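401aa long hypothetical glucose-1-phosphate thymidylyltransferase (Sulfolobus tokodaii, PDB 2GGO) is probably a bifunctional nucleotidyltransferase and acetyltransferase that takes part in the synthesis of UDP-N-acetylglucosamine and UDP-N-acetylgalactosamine. Local coordinates at residues F4-G9 with A82-A87; A93-G98 with L182-A187; N154-G159 with G204-I209; N189-A192 with R196-V199. All coordinates share one frame; numbering follows the deposited sequence.

In the fold
All four contacts lie in the nucleotidyltransferase part of the chain and draw on one mixed seven-stranded sheet. Contacts 1 and 2 sit side by side, about 8 Å between centres, because strands 2-6 and 92-97 are neighbours there; both are buried and apolar, apart from a tyrosine hydroxyl in contact 2. Contact 3, also next to strand 92-97 through strand 155-164, is only partly buried and the one whose segments are joined by a hydrogen bond. Contact 4 lies farthest from the chain's centre, at the edge strand 197-201, yet its touching residues are largely buried and purely hydrocarbon or thioether. It shares helix 184-194 with contact 2 and is nested inside the loop that contact 3 closes.

Contact 1 (F4-G9 with A82-A87); sequences FILAAG and AAILSA
In the Rossmann-like sheet of this GT-A nucleotidyltransferase, Leu-6 of strand 2-6 packs against Ala-83 and Ile-84, which belong to the irregular connection between strands 69-72 and 92-97. One methyl does the touching: Leu-6 CD2 lies 4.0 Å from Ala-83 CB and 4.3 Å from Ile-84 CG2, so it rests against both neighbours at once. The branch is aimed there by a first torsion that sets CG anti to the carbonyl carbon (chi1 -50°). Two residues back on the same side of the strand, the Phe-4 ring approaches Ala-87 obliquely, with CE1 4.2 Å from its CA. The connection is coiled at this point, and the bond from Ala-87 N to Ile-84 O, 3.1 Å long, helps carry the chain from Ile-84 round to Ala-87. About 220 Å² is buried in all, without a polar link between the segments. Ala-83 also leans on Gln-73, while Leu-6 packs against Tyr-97. Strand 2-6 leads into the loop that holds Ala-8 and Gly-9, which probably bind the nucleoside triphosphate together with Gln-73; a central strand delivering a glycine-rich loop to the nucleotide is the hallmark of nucleotidyltransferases of this fold.

Contact 2 (A93-G98 with L182-A187); sequences ALIIYG and LELTDA
Tyr-97 OH, hydrogen-bonded to a partner outside the two segments, lies at the same time against the side chain of Leu-184, 3.7 Å from Leu-184 CB and 3.8 Å from Leu-184 CD2. This is strand-to-helix packing in the alpha/beta nucleotidyltransferase fold, with helix 184-194 approaching one side of the central sheet. Toward the leucine the phenol oxygen offers plain van der Waals contact. Tyr-97 leaves the backbone at a slant, and with CG anti to the carbonyl carbon (chi1 -73°) the far end of the ring swings closer to the helix than its CB alone would suggest. Leu-184 answers with CG opposite its own backbone N (chi1 -159°), which sends the fork toward the sheet. Its backbone is held as well, Leu-184 N being hydrogen-bonded to Thr-80 OG1. Thr-80 also touches Tyr-97, and both probably bind N-acetylglucosamine 1-phosphate, which probably places the leucine next to the sugar-phosphate site. Tyr-161 and Ile-84 pack against Leu-184 from neighbouring parts of the fold. Two residues back along the strand, Ile-95 points its side chain at the helix and brings CG2 to 4.3 Å from Leu-184 CD2.

Contact 3 (N154-G159 with G204-I209); sequences NLINAG and GYWMDI
The indole of Trp-206 meets Ala-158 at its pyrrole edge, where the carbonyl oxygen lies near the ring plane, while Ile-156 CD1 comes obliquely at the benzo end; on one face, Asp-208 N sits 4.0 Å above the ring plane, displaced toward the rim. The contact bridges two sheets of the nucleotidyltransferase fold: strand 155-164 of the large mixed sheet, just where it turns a corner at Gly-159, and the short strand 206-208, which pairs with strand 100-102. With CG anti to the backbone N (chi1 -174°), the tryptophan reaches from the short strand to strand 155-164. Its NE1 donates to Ala-158 O over 2.8 Å, a short but clearly bent bond (137° at the hydrogen), the acceptor tilted 25° out of the indole plane. Alongside, Ala-158 CB lies 3.8 Å from Trp-206 NE1. At the other end of the ring, Ile-156 CD1 approaches Trp-206 CH2 to 3.6 Å. A phenylalanine here would probably leave Ala-158 O without this N-H donor and open a gap beside Ile-156 CD1, the two strands losing their polar tie. Asn-157, between Ile-156 and Ala-158, meets the indole only through its backbone O; its side chain starts away from the ring, and the residue probably binds N-acetylglucosamine 1-phosphate. Its amide is held at both ends, ND2 bonding to Tyr-161 OH and OD1 closing an Asx turn over the corner. In that turn Gly-159 N donates to Asn-157 OD1 at 2.9 Å, approaching from above the carbonyl plane.

Contact 4 (N189-A192 with R196-V199); sequences NLMA and RVKV
Met-191 runs out straight and then hooks: its CG is anti to the backbone N (chi1 -169°), the next torsion is extended too, and a bend about the CG-SD bond (chi3 73°) turns the terminal methyl onto Val-197. The valine is turned to receive it, with CG1 opposite its backbone N (chi1 -171°) and CG2 thereby left facing the helix. The two side chains cross at about a right angle, and Met-191 CE ends 3.7 Å from Val-197 CG2. That same valine methyl is shared with Ala-192. It lies 3.7 Å from Ala-192 CA and 3.9 Å from Ala-192 CB, so it nestles against the backbone of the helix as well as its side chains. Such closeness follows from the chain path: helix 184-194 ends and strand 197-201 begins within a few residues, and the CA atoms of Ala-192 and Val-197 are 5.6 Å apart. Helix 184-194 is thus followed by a short loop into strand 197-201, the outermost strand of the large mixed sheet, against which its last turns pack. Leu-141 of strand 141-145 touches both Ala-192 and Val-197, while Ile-167 and Tyr-170 of helix 166-173 lie against Met-191. Arg-196, just before the valine, points away from the helix and makes a long, weak ion pair with Glu-116. Across the contact the touching atoms are methyl groups and one alpha carbon, with about 141 Å² of buried surface, which probably holds by burial of apolar groups rather than by directed polar bonds.

Contact 1 (F4-G9 with A82-A87)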
loop_
_atom_site.group_PDB
_atom_site.type_symbol
_atom_site.label_atom_id
_atom_site.label_comp_id
_atom_site.label_asym_id
_atom_site.label_seq_id
_atom_site.Cartn_x
_atom_site.Cartn_y
_atom_site.Cartn_z
ATOM N N PHE A 4 5.417 17.837 2.806
ATOM C CA PHE A 4 6.462 16.829 3.004
ATOM C C PHE A 4 5.787 15.504 3.098
ATOM O O PHE A 4 4.898 15.326 3.931
ATOM C CB PHE A 4 7.298 17.089 4.265
ATOM C CG PHE A 4 8.150 18.340 4.170
ATOM C CD1 PHE A 4 9.506 18.263 3.830
ATOM C CD2 PHE A 4 7.583 19.604 4.382
ATOM C CE1 PHE A 4 10.295 19.433 3.720
ATOM C CE2 PHE A 4 8.354 20.785 4.254
ATOM C CZ PHE A 4 9.709 20.703 3.925
ATOM N N ILE A 5 6.184 14.588 2.214
ATOM C CA ILE A 5 5.738 13.178 2.269
ATOM C C ILE A 5 6.827 12.354 2.938
ATOM O O ILE A 5 7.957 12.349 2.477
ATOM C CB ILE A 5 5.420 12.617 0.880
ATOM C CG1 ILE A 5 4.328 13.457 0.232
ATOM C CG2 ILE A 5 4.938 11.124 0.982
ATOM C CD1 ILE A 5 4.285 13.346 -1.277
ATOM N N LEU A 6 6.495 11.716 4.056
ATOM C CA LEU A 6 7.454 10.916 4.790
ATOM C C LEU A 6 7.358 9.474 4.255
ATOM O O LEU A 6 6.384 8.746 4.520
ATOM C CB LEU A 6 7.192 11.009 6.290
ATOM C CG LEU A 6 7.035 12.422 6.894
ATOM C CD1 LEU A 6 6.811 12.413 8.405
ATOM C CD2 LEU A 6 8.193 13.241 6.549
ATOM N N ALA A 7 8.368 9.121 3.457
ATOM C CA ALA A 7 8.461 7.854 2.732
ATOM C C ALA A 7 9.797 7.158 3.016
ATOM O O ALA A 7 10.425 6.607 2.109
ATOM C CB ALA A 7 8.312 8.107 1.255
ATOM N N ALA A 8 10.219 7.180 4.273
ATOM C CA ALA A 8 11.591 6.742 4.626
ATOM C C ALA A 8 11.796 5.385 5.318
ATOM O O ALA A 8 12.946 4.925 5.373
ATOM C CB ALA A 8 12.315 7.819 5.397
ATOM N N GLY A 9 10.737 4.748 5.847
ATOM C CA GLY A 9 10.762 3.262 6.122
ATOM C C GLY A 9 11.449 2.433 5.004
ATOM O O GLY A 9 11.573 2.925 3.863
ATOM N N ALA A 82 12.514 11.879 13.090
ATOM C CA ALA A 82 13.901 11.927 12.598
ATOM C C ALA A 82 13.918 12.225 11.090
ATOM O O ALA A 82 14.941 12.669 10.529
ATOM C CB ALA A 82 14.631 10.622 12.911
ATOM N N ALA A 83 12.760 11.976 10.461
ATOM C CA ALA A 83 12.507 12.257 9.044
ATOM C C ALA A 83 12.490 13.755 8.806
ATOM O O ALA A 83 13.127 14.251 7.879
ATOM C CB ALA A 83 11.180 11.615 8.586
ATOM N N ILE A 84 11.767 14.462 9.668
ATOM C CA ILE A 84 11.676 15.926 9.618
ATOM C C ILE A 84 12.757 16.637 10.470
ATOM O O ILE A 84 12.709 17.857 10.675
ATOM C CB ILE A 84 10.228 16.420 9.921
ATOM C CG1 ILE A 84 9.443 15.337 10.679
ATOM C CG2 ILE A 84 9.507 16.793 8.614
ATOM C CD1 ILE A 84 8.190 15.828 11.348
ATOM N N LEU A 85 13.729 15.862 10.959
ATOM C CA LEU A 85 15.041 16.409 11.303
ATOM C C LEU A 85 15.750 16.706 9.986
ATOM O O LEU A 85 16.866 17.231 9.974
ATOM C CB LEU A 85 15.883 15.444 12.158
ATOM C CG LEU A 85 15.895 15.491 13.698
ATOM C CD1 LEU A 85 17.322 15.250 14.210
ATOM C CD2 LEU A 85 15.339 16.803 14.278
ATOM N N SER A 86 15.089 16.342 8.885
ATOM C CA SER A 86 15.505 16.717 7.537
ATOM C C SER A 86 14.499 17.696 6.904
ATOM O O SER A 86 14.585 17.974 5.699
ATOM C CB SER A 86 15.704 15.476 6.648
ATOM O OG SER A 86 16.388 14.437 7.333
ATOM N N ALA A 87 13.561 18.215 7.715
ATOM C CA ALA A 87 12.614 19.262 7.275
ATOM C C ALA A 87 13.268 20.634 7.113
ATOM O O ALA A 87 13.921 21.159 8.030
ATOM C CB ALA A 87 11.404 19.360 8.185
#

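Contact 2 (A93-G98 with L182-A187)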
loop_
_atom_site.group_PDB
_atom_site.type_symbol
_atom_site.label_atom_id
_atom_site.label_comp_id
_atom_site.label_asym_id
_atom_site.label_seq_id
_atom_site.Cartn_x
_atom_site.Cartn_y
_atom_site.Cartn_z
ATOM N N ALA A 93 4.020 23.813 7.128
ATOM C CA ALA A 93 4.136 22.714 6.177
ATOM C C ALA A 93 3.013 21.739 6.395
ATOM O O ALA A 93 2.551 21.571 7.529
ATOM C CB ALA A 93 5.463 22.028 6.303
ATOM N N LEU A 94 2.540 21.160 5.282
ATOM C CA LEU A 94 1.697 19.968 5.289
ATOM C C LEU A 94 2.606 18.726 5.263
ATOM O O LEU A 94 3.488 18.604 4.407
ATOM C CB LEU A 94 0.730 19.972 4.111
ATOM C CG LEU A 94 -0.365 18.906 4.179
ATOM C CD1 LEU A 94 -1.506 19.307 5.045
ATOM C CD2 LEU A 94 -0.874 18.637 2.821
ATOM N N ILE A 95 2.413 17.851 6.255
ATOM C CA ILE A 95 3.187 16.631 6.439
ATOM C C ILE A 95 2.220 15.476 6.214
ATOM O O ILE A 95 1.131 15.440 6.808
ATOM C CB ILE A 95 3.822 16.582 7.871
ATOM C CG1 ILE A 95 5.184 17.272 7.937
ATOM C CG2 ILE A 95 4.057 15.165 8.325
ATOM C CD1 ILE A 95 5.311 18.564 7.188
ATOM N N ILE A 96 2.549 14.574 5.298
ATOM C CA ILE A 96 1.791 13.314 5.206
ATOM C C ILE A 96 2.701 12.097 5.193
ATOM O O ILE A 96 3.861 12.178 4.771
ATOM C CB ILE A 96 0.796 13.234 4.032
ATOM C CG1 ILE A 96 1.524 13.186 2.706
ATOM C CG2 ILE A 96 -0.259 14.368 4.087
ATOM C CD1 ILE A 96 0.572 12.898 1.613
ATOM N N TYR A 97 2.173 10.982 5.701
ATOM C CA TYR A 97 2.917 9.721 5.773
ATOM C C TYR A 97 2.820 9.020 4.454
ATOM O O TYR A 97 1.762 9.023 3.811
ATOM C CB TYR A 97 2.424 8.858 6.914
ATOM C CG TYR A 97 2.871 9.412 8.228
ATOM C CD1 TYR A 97 4.197 9.286 8.652
ATOM C CD2 TYR A 97 1.982 10.087 9.043
ATOM C CE1 TYR A 97 4.618 9.835 9.867
ATOM C CE2 TYR A 97 2.370 10.620 10.271
ATOM C CZ TYR A 97 3.686 10.503 10.677
ATOM O OH TYR A 97 4.034 11.046 11.907
ATOM N N GLY A 98 3.940 8.466 4.027
ATOM C CA GLY A 98 4.029 7.898 2.700
ATOM C C GLY A 98 3.251 6.610 2.425
ATOM O O GLY A 98 3.273 6.125 1.291
ATOM N N LEU A 182 12.719 8.399 17.063
ATOM C CA LEU A 182 12.334 9.786 17.318
ATOM C C LEU A 182 10.989 10.010 16.637
ATOM O O LEU A 182 10.894 10.040 15.409
ATOM C CB LEU A 182 13.400 10.785 16.838
ATOM C CG LEU A 182 13.122 12.308 16.749
ATOM C CD1 LEU A 182 12.190 12.901 17.843
ATOM C CD2 LEU A 182 14.445 13.082 16.676
ATOM N N GLU A 183 9.948 10.138 17.453
ATOM C CA GLU A 183 8.578 10.182 16.950
ATOM C C GLU A 183 8.059 11.601 16.807
ATOM O O GLU A 183 8.531 12.528 17.473
ATOM C CB GLU A 183 7.658 9.369 17.858
ATOM C CG GLU A 183 7.896 7.875 17.770
ATOM C CD GLU A 183 7.567 7.154 19.064
ATOM O OE1 GLU A 183 6.369 6.863 19.309
ATOM O OE2 GLU A 183 8.515 6.871 19.833
ATOM N N LEU A 184 7.085 11.767 15.925
ATOM C CA LEU A 184 6.464 13.055 15.768
ATOM C C LEU A 184 5.480 13.265 16.901
ATOM O O LEU A 184 5.622 14.208 17.673
ATOM C CB LEU A 184 5.791 13.189 14.402
ATOM C CG LEU A 184 5.505 14.595 13.854
ATOM C CD1 LEU A 184 6.491 15.654 14.336
ATOM C CD2 LEU A 184 5.495 14.545 12.348
ATOM N N THR A 185 4.515 12.359 17.027
ATOM C CA THR A 185 3.440 12.487 18.017
ATOM C C THR A 185 3.870 12.984 19.412
ATOM O O THR A 185 3.122 13.711 20.062
ATOM C CB THR A 185 2.634 11.175 18.154
ATOM O OG1 THR A 185 3.530 10.058 18.204
ATOM C CG2 THR A 185 1.703 11.004 16.972
ATOM N N ASP A 186 5.066 12.594 19.858
ATOM C CA ASP A 186 5.615 13.024 21.149
ATOM C C ASP A 186 5.693 14.529 21.226
ATOM O O ASP A 186 5.208 15.132 22.186
ATOM C CB ASP A 186 7.020 12.460 21.346
ATOM C CG ASP A 186 7.022 10.991 21.721
ATOM O OD1 ASP A 186 5.981 10.490 22.213
ATOM O OD2 ASP A 186 8.081 10.343 21.523
ATOM N N ALA A 187 6.321 15.109 20.200
ATOM C CA ALA A 187 6.503 16.552 20.049
ATOM C C ALA A 187 5.174 17.295 19.898
ATOM O O ALA A 187 5.007 18.394 20.426
ATOM C CB ALA A 187 7.417 16.842 18.867
#

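Contact 3 (N154-G159 with G204-I209)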
loop_
_atom_site.group_PDB
_atom_site.type_symbol
_atom_site.label_atom_id
_atom_site.label_comp_id
_atom_site.label_asym_id
_atom_site.label_seq_id
_atom_site.Cartn_x
_atom_site.Cartn_y
_atom_site.Cartn_z
ATOM N N ASN A 154 -12.695 6.187 19.219
ATOM C CA ASN A 154 -12.654 5.705 17.836
ATOM C C ASN A 154 -11.809 6.585 16.910
ATOM O O ASN A 154 -11.373 6.134 15.845
ATOM C CB ASN A 154 -14.065 5.606 17.275
ATOM C CG ASN A 154 -14.734 4.317 17.650
ATOM O OD1 ASN A 154 -14.401 3.251 17.122
ATOM N ND2 ASN A 154 -15.685 4.393 18.580
ATOM N N LEU A 155 -11.606 7.842 17.316
ATOM C CA LEU A 155 -10.742 8.781 16.608
ATOM C C LEU A 155 -9.274 8.415 16.728
ATOM O O LEU A 155 -8.704 8.432 17.819
ATOM C CB LEU A 155 -10.922 10.207 17.133
ATOM C CG LEU A 155 -11.630 11.291 16.315
ATOM C CD1 LEU A 155 -10.920 12.591 16.592
ATOM C CD2 LEU A 155 -11.680 11.034 14.814
ATOM N N ILE A 156 -8.661 8.116 15.591
ATOM C CA ILE A 156 -7.227 7.849 15.551
ATOM C C ILE A 156 -6.466 8.931 14.755
ATOM O O ILE A 156 -7.066 9.687 13.979
ATOM C CB ILE A 156 -6.922 6.375 15.058
ATOM C CG1 ILE A 156 -7.379 6.146 13.612
ATOM C CG2 ILE A 156 -7.572 5.322 15.991
ATOM C CD1 ILE A 156 -6.258 5.894 12.667
ATOM N N ASN A 157 -5.158 9.008 14.969
ATOM C CA ASN A 157 -4.307 9.876 14.176
ATOM C C ASN A 157 -4.244 9.418 12.710
ATOM O O ASN A 157 -3.622 8.403 12.413
ATOM C CB ASN A 157 -2.909 9.923 14.792
ATOM C CG ASN A 157 -1.938 10.812 14.011
ATOM O OD1 ASN A 157 -2.328 11.545 13.103
ATOM N ND2 ASN A 157 -0.671 10.753 14.376
ATOM N N ALA A 158 -4.894 10.162 11.807
ATOM C CA ALA A 158 -4.906 9.847 10.367
ATOM C C ALA A 158 -3.562 10.096 9.646
ATOM O O ALA A 158 -3.447 9.789 8.459
ATOM C CB ALA A 158 -6.013 10.602 9.666
ATOM N N GLY A 159 -2.565 10.640 10.357
ATOM C CA GLY A 159 -1.230 10.939 9.815
ATOM C C GLY A 159 -1.125 12.008 8.732
ATOM O O GLY A 159 -0.198 11.962 7.915
ATOM N N GLY A 204 -14.310 10.606 4.185
ATOM C CA GLY A 204 -14.231 9.444 3.268
ATOM C C GLY A 204 -13.385 8.213 3.677
ATOM O O GLY A 204 -13.331 7.804 4.850
ATOM N N TYR A 205 -12.699 7.632 2.691
ATOM C CA TYR A 205 -11.854 6.427 2.867
ATOM C C TYR A 205 -10.365 6.710 3.195
ATOM O O TYR A 205 -9.702 7.512 2.545
ATOM C CB TYR A 205 -12.014 5.528 1.625
ATOM C CG TYR A 205 -11.259 4.194 1.617
ATOM C CD1 TYR A 205 -11.779 3.064 2.264
ATOM C CD2 TYR A 205 -10.045 4.051 0.907
ATOM C CE1 TYR A 205 -11.093 1.836 2.229
ATOM C CE2 TYR A 205 -9.360 2.817 0.867
ATOM C CZ TYR A 205 -9.895 1.727 1.523
ATOM O OH TYR A 205 -9.225 0.524 1.506
ATOM N N TRP A 206 -9.893 6.027 4.228
ATOM C CA TRP A 206 -8.536 6.048 4.714
ATOM C C TRP A 206 -8.045 4.578 4.888
ATOM O O TRP A 206 -8.795 3.711 5.311
ATOM C CB TRP A 206 -8.517 6.760 6.063
ATOM C CG TRP A 206 -7.135 6.999 6.680
ATOM C CD1 TRP A 206 -6.289 8.038 6.411
ATOM C CD2 TRP A 206 -6.466 6.195 7.676
ATOM N NE1 TRP A 206 -5.140 7.936 7.175
ATOM C CE2 TRP A 206 -5.224 6.811 7.951
ATOM C CE3 TRP A 206 -6.795 5.005 8.355
ATOM C CZ2 TRP A 206 -4.304 6.278 8.868
ATOM C CZ3 TRP A 206 -5.880 4.482 9.276
ATOM C CH2 TRP A 206 -4.651 5.111 9.509
ATOM N N MET A 207 -6.773 4.318 4.608
ATOM C CA MET A 207 -6.177 3.018 4.874
ATOM C C MET A 207 -4.693 3.270 5.027
ATOM O O MET A 207 -4.102 3.865 4.162
ATOM C CB MET A 207 -6.438 2.105 3.661
ATOM C CG MET A 207 -5.807 0.667 3.714
ATOM S SD MET A 207 -6.419 -0.329 5.085
ATOM C CE MET A 207 -8.066 -0.748 4.476
ATOM N N ASP A 208 -4.053 2.861 6.110
ATOM C CA ASP A 208 -2.601 2.808 5.994
ATOM C C ASP A 208 -2.224 1.468 5.379
ATOM O O ASP A 208 -2.759 0.411 5.744
ATOM C CB ASP A 208 -1.847 3.081 7.295
ATOM C CG ASP A 208 -1.934 1.956 8.242
ATOM O OD1 ASP A 208 -3.005 1.309 8.227
ATOM O OD2 ASP A 208 -0.958 1.733 8.996
ATOM N N ILE A 209 -1.339 1.502 4.401
ATOM C CA ILE A 209 -1.001 0.279 3.737
ATOM C C ILE A 209 0.140 -0.263 4.562
ATOM O O ILE A 209 1.288 -0.047 4.265
ATOM C CB ILE A 209 -0.654 0.552 2.301
ATOM C CG1 ILE A 209 -1.882 1.092 1.580
ATOM C CG2 ILE A 209 -0.184 -0.719 1.610
ATOM C CD1 ILE A 209 -1.499 1.681 0.265
#

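Contact 4 (N189-A192 with R196-V199)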
loop_
_atom_site.group_PDB
_atom_site.type_symbol
_atom_site.label_atom_id
_atom_site.label_comp_id
_atom_site.label_asym_id
_atom_site.label_seq_id
_atom_site.Cartn_x
_atom_site.Cartn_y
_atom_site.Cartn_z
ATOM N N ASN A 189 2.523 16.354 21.235
ATOM C CA ASN A 189 1.838 16.215 22.518
ATOM C C ASN A 189 2.184 17.268 23.568
ATOM O O ASN A 189 1.301 17.701 24.319
ATOM C CB ASN A 189 1.964 14.795 23.058
ATOM C CG ASN A 189 0.715 13.981 22.812
ATOM O OD1 ASN A 189 0.766 12.762 22.707
ATOM N ND2 ASN A 189 -0.420 14.658 22.717
ATOM N N LEU A 190 3.449 17.686 23.600
ATOM C CA LEU A 190 3.872 18.840 24.401
ATOM C C LEU A 190 3.309 20.149 23.839
ATOM O O LEU A 190 2.832 20.999 24.590
ATOM C CB LEU A 190 5.404 18.960 24.477
ATOM C CG LEU A 190 6.412 17.823 24.266
ATOM C CD1 LEU A 190 7.800 18.461 24.248
ATOM C CD2 LEU A 190 6.315 16.679 25.301
ATOM N N MET A 191 3.383 20.301 22.517
ATOM C CA MET A 191 2.871 21.483 21.827
ATOM C C MET A 191 1.376 21.672 22.067
ATOM O O MET A 191 0.917 22.795 22.245
ATOM C CB MET A 191 3.178 21.411 20.324
ATOM C CG MET A 191 2.921 22.718 19.561
ATOM S SD MET A 191 3.090 22.621 17.760
ATOM C CE MET A 191 1.611 21.720 17.322
ATOM N N ALA A 192 0.631 20.566 22.086
ATOM C CA ALA A 192 -0.817 20.588 22.327
ATOM C C ALA A 192 -1.189 21.144 23.714
ATOM O O ALA A 192 -2.341 21.541 23.950
ATOM C CB ALA A 192 -1.427 19.190 22.115
ATOM N N ARG A 196 -2.805 25.460 20.721
ATOM C CA ARG A 196 -4.066 24.909 20.284
ATOM C C ARG A 196 -3.814 24.200 18.946
ATOM O O ARG A 196 -3.377 24.823 17.962
ATOM C CB ARG A 196 -5.073 26.050 20.181
ATOM C CG ARG A 196 -6.128 25.944 19.133
ATOM C CD ARG A 196 -6.421 27.348 18.633
ATOM N NE ARG A 196 -7.611 27.393 17.797
ATOM C CZ ARG A 196 -8.856 27.360 18.267
ATOM N NH1 ARG A 196 -9.088 27.284 19.579
ATOM N NH2 ARG A 196 -9.877 27.403 17.421
ATOM N N VAL A 197 -4.051 22.886 18.951
ATOM C CA VAL A 197 -3.867 22.010 17.796
ATOM C C VAL A 197 -5.243 21.485 17.371
ATOM O O VAL A 197 -5.750 20.549 17.985
ATOM C CB VAL A 197 -2.947 20.827 18.165
ATOM C CG1 VAL A 197 -2.568 20.033 16.943
ATOM C CG2 VAL A 197 -1.706 21.321 18.836
ATOM N N LYS A 198 -5.858 22.102 16.356
ATOM C CA LYS A 198 -7.191 21.701 15.856
ATOM C C LYS A 198 -7.234 20.228 15.480
ATOM O O LYS A 198 -6.207 19.599 15.260
ATOM C CB LYS A 198 -7.579 22.513 14.619
ATOM C CG LYS A 198 -8.252 23.837 14.879
ATOM C CD LYS A 198 -8.991 24.358 13.617
ATOM C CE LYS A 198 -10.261 23.538 13.287
ATOM N NZ LYS A 198 -11.064 24.110 12.157
ATOM N N VAL A 199 -8.424 19.671 15.416
ATOM C CA VAL A 199 -8.578 18.311 14.955
ATOM C C VAL A 199 -9.758 18.327 13.990
ATOM O O VAL A 199 -10.903 18.599 14.398
ATOM C CB VAL A 199 -8.768 17.279 16.128
ATOM C CG1 VAL A 199 -9.461 16.014 15.660
ATOM C CG2 VAL A 199 -7.436 16.912 16.762
#